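Local coordinates for protein scyllo-inositol 2-dehydrogenase (NADP(+)) IolW (Bacillus subtilis subsp. subtilis, PDB 3GDO) that catalyses the reversible NADPH-dependent reduction of scyllo-inosose to scyllo-inositol and cannot use NADH in place of NADPH, at residues P23-L28 with T304-I309; D29-S34 with K308-I313. One frame throughout, in Å; residues are numbered along the deposited sequence.

Interaction 1: P23-L28 with T304-I309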
loop_
_atom_site.group_PDB
_atom_site.type_symbol
_atom_site.label_atom_id
_atom_site.label_comp_id
_atom_site.label_asym_id
_atom_site.label_seq_id
_atom_site.Cartn_x
_atom_site.Cartn_y
_atom_site.Cartn_z
ATOM N N PRO B 23 25.363 -2.804 25.131
ATOM C CA PRO B 23 26.419 -3.306 24.268
ATOM C C PRO B 23 26.994 -2.233 23.343
ATOM O O PRO B 23 28.164 -2.308 22.967
ATOM C CB PRO B 23 25.697 -4.379 23.441
ATOM C CG PRO B 23 24.634 -4.857 24.287
ATOM C CD PRO B 23 24.170 -3.674 25.082
ATOM N N LEU B 24 26.182 -1.260 22.941
ATOM C CA LEU B 24 26.671 -0.207 22.046
ATOM C C LEU B 24 27.561 0.778 22.828
ATOM O O LEU B 24 28.650 1.158 22.373
ATOM C CB LEU B 24 25.501 0.527 21.400
ATOM C CG LEU B 24 24.568 -0.323 20.526
ATOM C CD1 LEU B 24 23.483 0.520 19.897
ATOM C CD2 LEU B 24 25.359 -1.075 19.452
ATOM N N LEU B 25 27.076 1.180 24.002
ATOM C CA LEU B 25 27.804 2.109 24.872
ATOM C C LEU B 25 29.135 1.486 25.257
ATOM O O LEU B 25 30.168 2.139 25.198
ATOM C CB LEU B 25 26.976 2.499 26.096
ATOM C CG LEU B 25 25.741 3.391 25.854
ATOM C CD1 LEU B 25 24.831 3.459 27.079
ATOM C CD2 LEU B 25 26.173 4.787 25.476
ATOM N N ASP B 26 29.106 0.190 25.540
ATOM C CA ASP B 26 30.294 -0.617 25.841
ATOM C C ASP B 26 31.440 -0.559 24.822
ATOM O O ASP B 26 32.596 -0.676 25.218
ATOM C CB ASP B 26 29.869 -2.074 26.084
ATOM C CG ASP B 26 31.018 -2.964 26.523
ATOM O OD1 ASP B 26 31.504 -2.767 27.651
ATOM O OD2 ASP B 26 31.424 -3.867 25.752
ATOM N N VAL B 27 31.163 -0.425 23.523
ATOM C CA VAL B 27 32.289 -0.400 22.562
ATOM C C VAL B 27 32.821 1.006 22.244
ATOM O O VAL B 27 33.766 1.150 21.482
ATOM C CB VAL B 27 32.034 -1.202 21.249
ATOM C CG1 VAL B 27 31.682 -2.650 21.559
ATOM C CG2 VAL B 27 30.935 -0.536 20.402
ATOM N N LEU B 28 32.201 2.034 22.799
ATOM C CA LEU B 28 32.596 3.405 22.501
ATOM C C LEU B 28 33.465 3.990 23.626
ATOM O O LEU B 28 32.972 4.213 24.721
ATOM C CB LEU B 28 31.339 4.269 22.309
ATOM C CG LEU B 28 30.498 3.926 21.069
ATOM C CD1 LEU B 28 29.244 4.759 21.032
ATOM C CD2 LEU B 28 31.341 4.113 19.805
ATOM N N THR B 304 26.336 5.415 15.450
ATOM C CA THR B 304 26.369 6.797 15.009
ATOM C C THR B 304 25.523 7.684 15.932
ATOM O O THR B 304 25.973 8.783 16.292
ATOM C CB THR B 304 25.982 6.941 13.498
ATOM O OG1 THR B 304 26.873 6.142 12.713
ATOM C CG2 THR B 304 26.038 8.383 13.003
ATOM N N TYR B 305 24.332 7.217 16.346
ATOM C CA TYR B 305 23.532 7.991 17.295
ATOM C C TYR B 305 24.379 8.324 18.555
ATOM O O TYR B 305 24.394 9.460 19.030
ATOM C CB TYR B 305 22.258 7.246 17.704
ATOM C CG TYR B 305 21.468 7.937 18.790
ATOM C CD1 TYR B 305 20.438 8.807 18.466
ATOM C CD2 TYR B 305 21.726 7.706 20.125
ATOM C CE1 TYR B 305 19.698 9.432 19.428
ATOM C CE2 TYR B 305 20.984 8.340 21.102
ATOM C CZ TYR B 305 19.982 9.202 20.744
ATOM O OH TYR B 305 19.229 9.840 21.691
ATOM N N TYR B 306 25.095 7.345 19.087
ATOM C CA TYR B 306 25.813 7.635 20.320
ATOM C C TYR B 306 27.116 8.453 20.143
ATOM O O TYR B 306 27.487 9.187 21.038
ATOM C CB TYR B 306 26.005 6.375 21.182
ATOM C CG TYR B 306 24.790 6.077 22.053
ATOM C CD1 TYR B 306 24.400 6.967 23.035
ATOM C CD2 TYR B 306 24.037 4.897 21.889
ATOM C CE1 TYR B 306 23.280 6.727 23.833
ATOM C CE2 TYR B 306 22.926 4.618 22.701
ATOM C CZ TYR B 306 22.551 5.540 23.660
ATOM O OH TYR B 306 21.482 5.322 24.495
ATOM N N ARG B 307 27.809 8.303 19.016
ATOM C CA ARG B 307 28.965 9.165 18.729
ATOM C C ARG B 307 28.499 10.613 18.606
ATOM O O ARG B 307 29.189 11.546 19.047
ATOM C CB ARG B 307 29.673 8.735 17.463
ATOM C CG ARG B 307 30.332 7.386 17.561
ATOM C CD ARG B 307 30.970 6.994 16.215
ATOM N NE ARG B 307 31.808 5.808 16.382
ATOM C CZ ARG B 307 31.733 4.700 15.655
ATOM N NH1 ARG B 307 30.894 4.602 14.641
ATOM N NH2 ARG B 307 32.565 3.700 15.898
ATOM N N LYS B 308 27.310 10.801 18.050
ATOM C CA LYS B 308 26.756 12.141 17.916
ATOM C C LYS B 308 26.307 12.736 19.249
ATOM O O LYS B 308 26.569 13.913 19.502
ATOM C CB LYS B 308 25.656 12.204 16.857
ATOM C CG LYS B 308 26.138 12.718 15.499
ATOM C CD LYS B 308 25.618 11.878 14.318
ATOM C CE LYS B 308 25.316 12.764 13.096
ATOM N NZ LYS B 308 26.467 13.594 12.618
ATOM N N ILE B 309 25.650 11.939 20.095
ATOM C CA ILE B 309 25.289 12.384 21.429
ATOM C C ILE B 309 26.559 12.854 22.204
ATOM O O ILE B 309 26.546 13.888 22.856
ATOM C CB ILE B 309 24.543 11.263 22.245
ATOM C CG1 ILE B 309 23.129 11.001 21.696
ATOM C CG2 ILE B 309 24.501 11.587 23.773
ATOM C CD1 ILE B 309 22.055 12.041 22.088
#

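Interaction 2: D29-S34 with K308-I313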
loop_
_atom_site.group_PDB
_atom_site.type_symbol
_atom_site.label_atom_id
_atom_site.label_comp_id
_atom_site.label_asym_id
_atom_site.label_seq_id
_atom_site.Cartn_x
_atom_site.Cartn_y
_atom_site.Cartn_z
ATOM N N ASP B 29 34.750 4.249 23.383
ATOM C CA ASP B 29 35.542 4.803 24.505
ATOM C C ASP B 29 35.182 6.216 24.987
ATOM O O ASP B 29 35.617 6.620 26.080
ATOM C CB ASP B 29 37.059 4.555 24.432
ATOM C CG ASP B 29 37.572 4.321 23.029
ATOM O OD1 ASP B 29 37.391 5.202 22.159
ATOM O OD2 ASP B 29 38.218 3.274 22.813
ATOM N N GLU B 30 34.356 6.933 24.215
ATOM C CA GLU B 30 33.773 8.182 24.663
ATOM C C GLU B 30 32.928 8.046 25.937
ATOM O O GLU B 30 32.531 9.052 26.542
ATOM C CB GLU B 30 32.863 8.772 23.573
ATOM C CG GLU B 30 33.537 9.149 22.272
ATOM C CD GLU B 30 33.393 8.073 21.220
ATOM O OE1 GLU B 30 33.781 6.906 21.486
ATOM O OE2 GLU B 30 32.899 8.402 20.120
ATOM N N TYR B 31 32.587 6.812 26.315
ATOM C CA TYR B 31 31.600 6.577 27.394
ATOM C C TYR B 31 32.125 5.711 28.523
ATOM O O TYR B 31 32.952 4.834 28.306
ATOM C CB TYR B 31 30.322 5.907 26.846
ATOM C CG TYR B 31 29.490 6.829 25.984
ATOM C CD1 TYR B 31 28.621 7.743 26.564
ATOM C CD2 TYR B 31 29.621 6.820 24.594
ATOM C CE1 TYR B 31 27.873 8.598 25.787
ATOM C CE2 TYR B 31 28.881 7.670 23.798
ATOM C CZ TYR B 31 27.988 8.555 24.402
ATOM O OH TYR B 31 27.233 9.439 23.639
ATOM N N GLN B 32 31.623 5.977 29.720
ATOM C CA GLN B 32 31.836 5.103 30.850
ATOM C C GLN B 32 30.485 4.805 31.471
ATOM O O GLN B 32 29.775 5.723 31.921
ATOM C CB GLN B 32 32.759 5.764 31.898
ATOM C CG GLN B 32 33.135 4.841 33.064
ATOM C CD GLN B 32 33.688 3.516 32.561
ATOM O OE1 GLN B 32 34.750 3.465 31.939
ATOM N NE2 GLN B 32 32.954 2.437 32.810
ATOM N N ILE B 33 30.121 3.527 31.502
ATOM C CA ILE B 33 28.899 3.141 32.197
ATOM C C ILE B 33 29.225 3.081 33.678
ATOM O O ILE B 33 29.969 2.210 34.086
ATOM C CB ILE B 33 28.345 1.776 31.725
ATOM C CG1 ILE B 33 27.896 1.843 30.252
ATOM C CG2 ILE B 33 27.126 1.416 32.541
ATOM C CD1 ILE B 33 28.955 1.378 29.252
ATOM N N SER B 34 28.687 4.003 34.469
ATOM C CA SER B 34 29.019 4.085 35.904
ATOM C C SER B 34 27.986 3.422 36.791
ATOM O O SER B 34 28.333 2.676 37.715
ATOM C CB SER B 34 29.201 5.538 36.365
ATOM O OG SER B 34 30.318 6.105 35.701
ATOM N N LYS B 308 27.310 10.801 18.050
ATOM C CA LYS B 308 26.756 12.141 17.916
ATOM C C LYS B 308 26.307 12.736 19.249
ATOM O O LYS B 308 26.569 13.913 19.502
ATOM C CB LYS B 308 25.656 12.204 16.857
ATOM C CG LYS B 308 26.138 12.718 15.499
ATOM C CD LYS B 308 25.618 11.878 14.318
ATOM C CE LYS B 308 25.316 12.764 13.096
ATOM N NZ LYS B 308 26.467 13.594 12.618
ATOM N N ILE B 309 25.650 11.939 20.095
ATOM C CA ILE B 309 25.289 12.384 21.429
ATOM C C ILE B 309 26.559 12.854 22.204
ATOM O O ILE B 309 26.546 13.888 22.856
ATOM C CB ILE B 309 24.543 11.263 22.245
ATOM C CG1 ILE B 309 23.129 11.001 21.696
ATOM C CG2 ILE B 309 24.501 11.587 23.773
ATOM C CD1 ILE B 309 22.055 12.041 22.088
ATOM N N ALA B 310 27.632 12.079 22.121
ATOM C CA ALA B 310 28.901 12.453 22.725
ATOM C C ALA B 310 29.403 13.817 22.202
ATOM O O ALA B 310 29.872 14.664 22.988
ATOM C CB ALA B 310 29.933 11.363 22.511
ATOM N N GLU B 311 29.259 14.052 20.899
ATOM C CA GLU B 311 29.624 15.358 20.301
ATOM C C GLU B 311 28.711 16.511 20.716
ATOM O O GLU B 311 29.198 17.640 20.846
ATOM C CB GLU B 311 29.866 15.259 18.786
ATOM C CG GLU B 311 31.056 14.311 18.493
ATOM C CD GLU B 311 31.306 13.984 17.023
ATOM O OE1 GLU B 311 30.423 14.236 16.182
ATOM O OE2 GLU B 311 32.410 13.449 16.707
ATOM N N SER B 312 27.420 16.253 20.978
ATOM C CA SER B 312 26.556 17.284 21.558
ATOM C C SER B 312 26.961 17.656 22.984
ATOM O O SER B 312 26.955 18.826 23.339
ATOM C CB SER B 312 25.084 16.872 21.580
ATOM O OG SER B 312 24.615 16.626 20.264
ATOM N N ILE B 313 27.263 16.652 23.800
ATOM C CA ILE B 313 27.583 16.869 25.211
ATOM C C ILE B 313 28.895 17.670 25.389
ATOM O O ILE B 313 28.920 18.664 26.127
ATOM C CB ILE B 313 27.640 15.510 26.001
ATOM C CG1 ILE B 313 26.212 14.938 26.158
ATOM C CG2 ILE B 313 28.268 15.705 27.371
ATOM C CD1 ILE B 313 26.171 13.445 26.604
#

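Interaction 1: P23-L28 with T304-I309
Leu25 and Tyr306 meet in a CH-pi contact. The methyl CD2 of Leu25 sits over the middle of the Tyr306 ring, 3.8 Å from its centroid and 12° off the ring normal. The opposite face of that ring is covered by CD2 of Tyr305, so the aromatic plane is held between a leucine methyl and its own neighbour in sequence. CG of Leu25 lies anti to its carbonyl carbon (chi1 -69°), and this swings the branched end across to the ring.

The remaining contacts belong to Leu28 and are split between its two methyls. CD1 of Leu28 packs on CB of Tyr306 at 3.6 Å. CD2 of Leu28 lies 3.8 Å from NE of Arg307, oblique to the guanidinium group. The arginine chain is extended from CG to NE and passes Leu28 at about a right angle.

No hydrogen bond joins the two segments. The phenol OH of Tyr306 is instead hydrogen-bonded to ND1 of His21, one turn before Leu25 on helix 15-26. The end of helix 15-26 and the turn after it thus lie against helix 303-315. Leu25 also touches Ile33 on strand 31-37, and Tyr306 rests on Val93 of strand 91-95.

Interaction 2: D29-S34 with K308-I313
Tyr31 turns its CG anti to its own carbonyl carbon (chi1 -70°), and with chi2 at -82° the ring reaches from strand 31-37 to the backbone of helix 303-315. On that helix, Ile309 places CG2 anti to its backbone N, which leaves this methyl beside the phenol oxygen, 3.5 Å from OH of Tyr31.

Ala310 meets the same end of the tyrosine. CB of Ala310 lies 3.5 Å from OH of Tyr31 and comes obliquely to the ring. OH of Tyr31 is also 3.1 Å from N of Ala310, but the angle is too poor for a hydrogen bond. The polar end of this buried tyrosine is hydrogen-bonded to the backbone O of Tyr306, one turn before Ala310.

Glu30 adds a looser apolar touch, with its CB 4.1 Å from CB of Ala310.

On the helix side, Ala310 also touches Ile6 of strand 6-11, and Ile309 touches Leu68 of strand 68-71 and Val93 of strand 91-95. Helix 303-315 therefore lies on the parallel sheet of a Rossmann fold, the nucleotide-binding fold of the Gfo/Idh/MocA family.

Interactions 1 and 2 have their centres about 7 Å apart and use overlapping parts of helix 303-315, with Lys308 and Ile309 in common. Near the N-terminus, helix 15-26 is followed, after a short turn, by strand 31-37, so residues 23-28 and 29-34 meet successive parts of the same late helix. The tyrosine hydrogen bond joins the two contacts, and so does packing of Leu25 on Ile33 and of Arg307 on Glu30. More than 270 residues separate the paired segments. The helix, late in the sequence, packs on the parallel sheet of the Rossmann fold. Together the contacts tie a late part of the chain to the dinucleotide-binding fold.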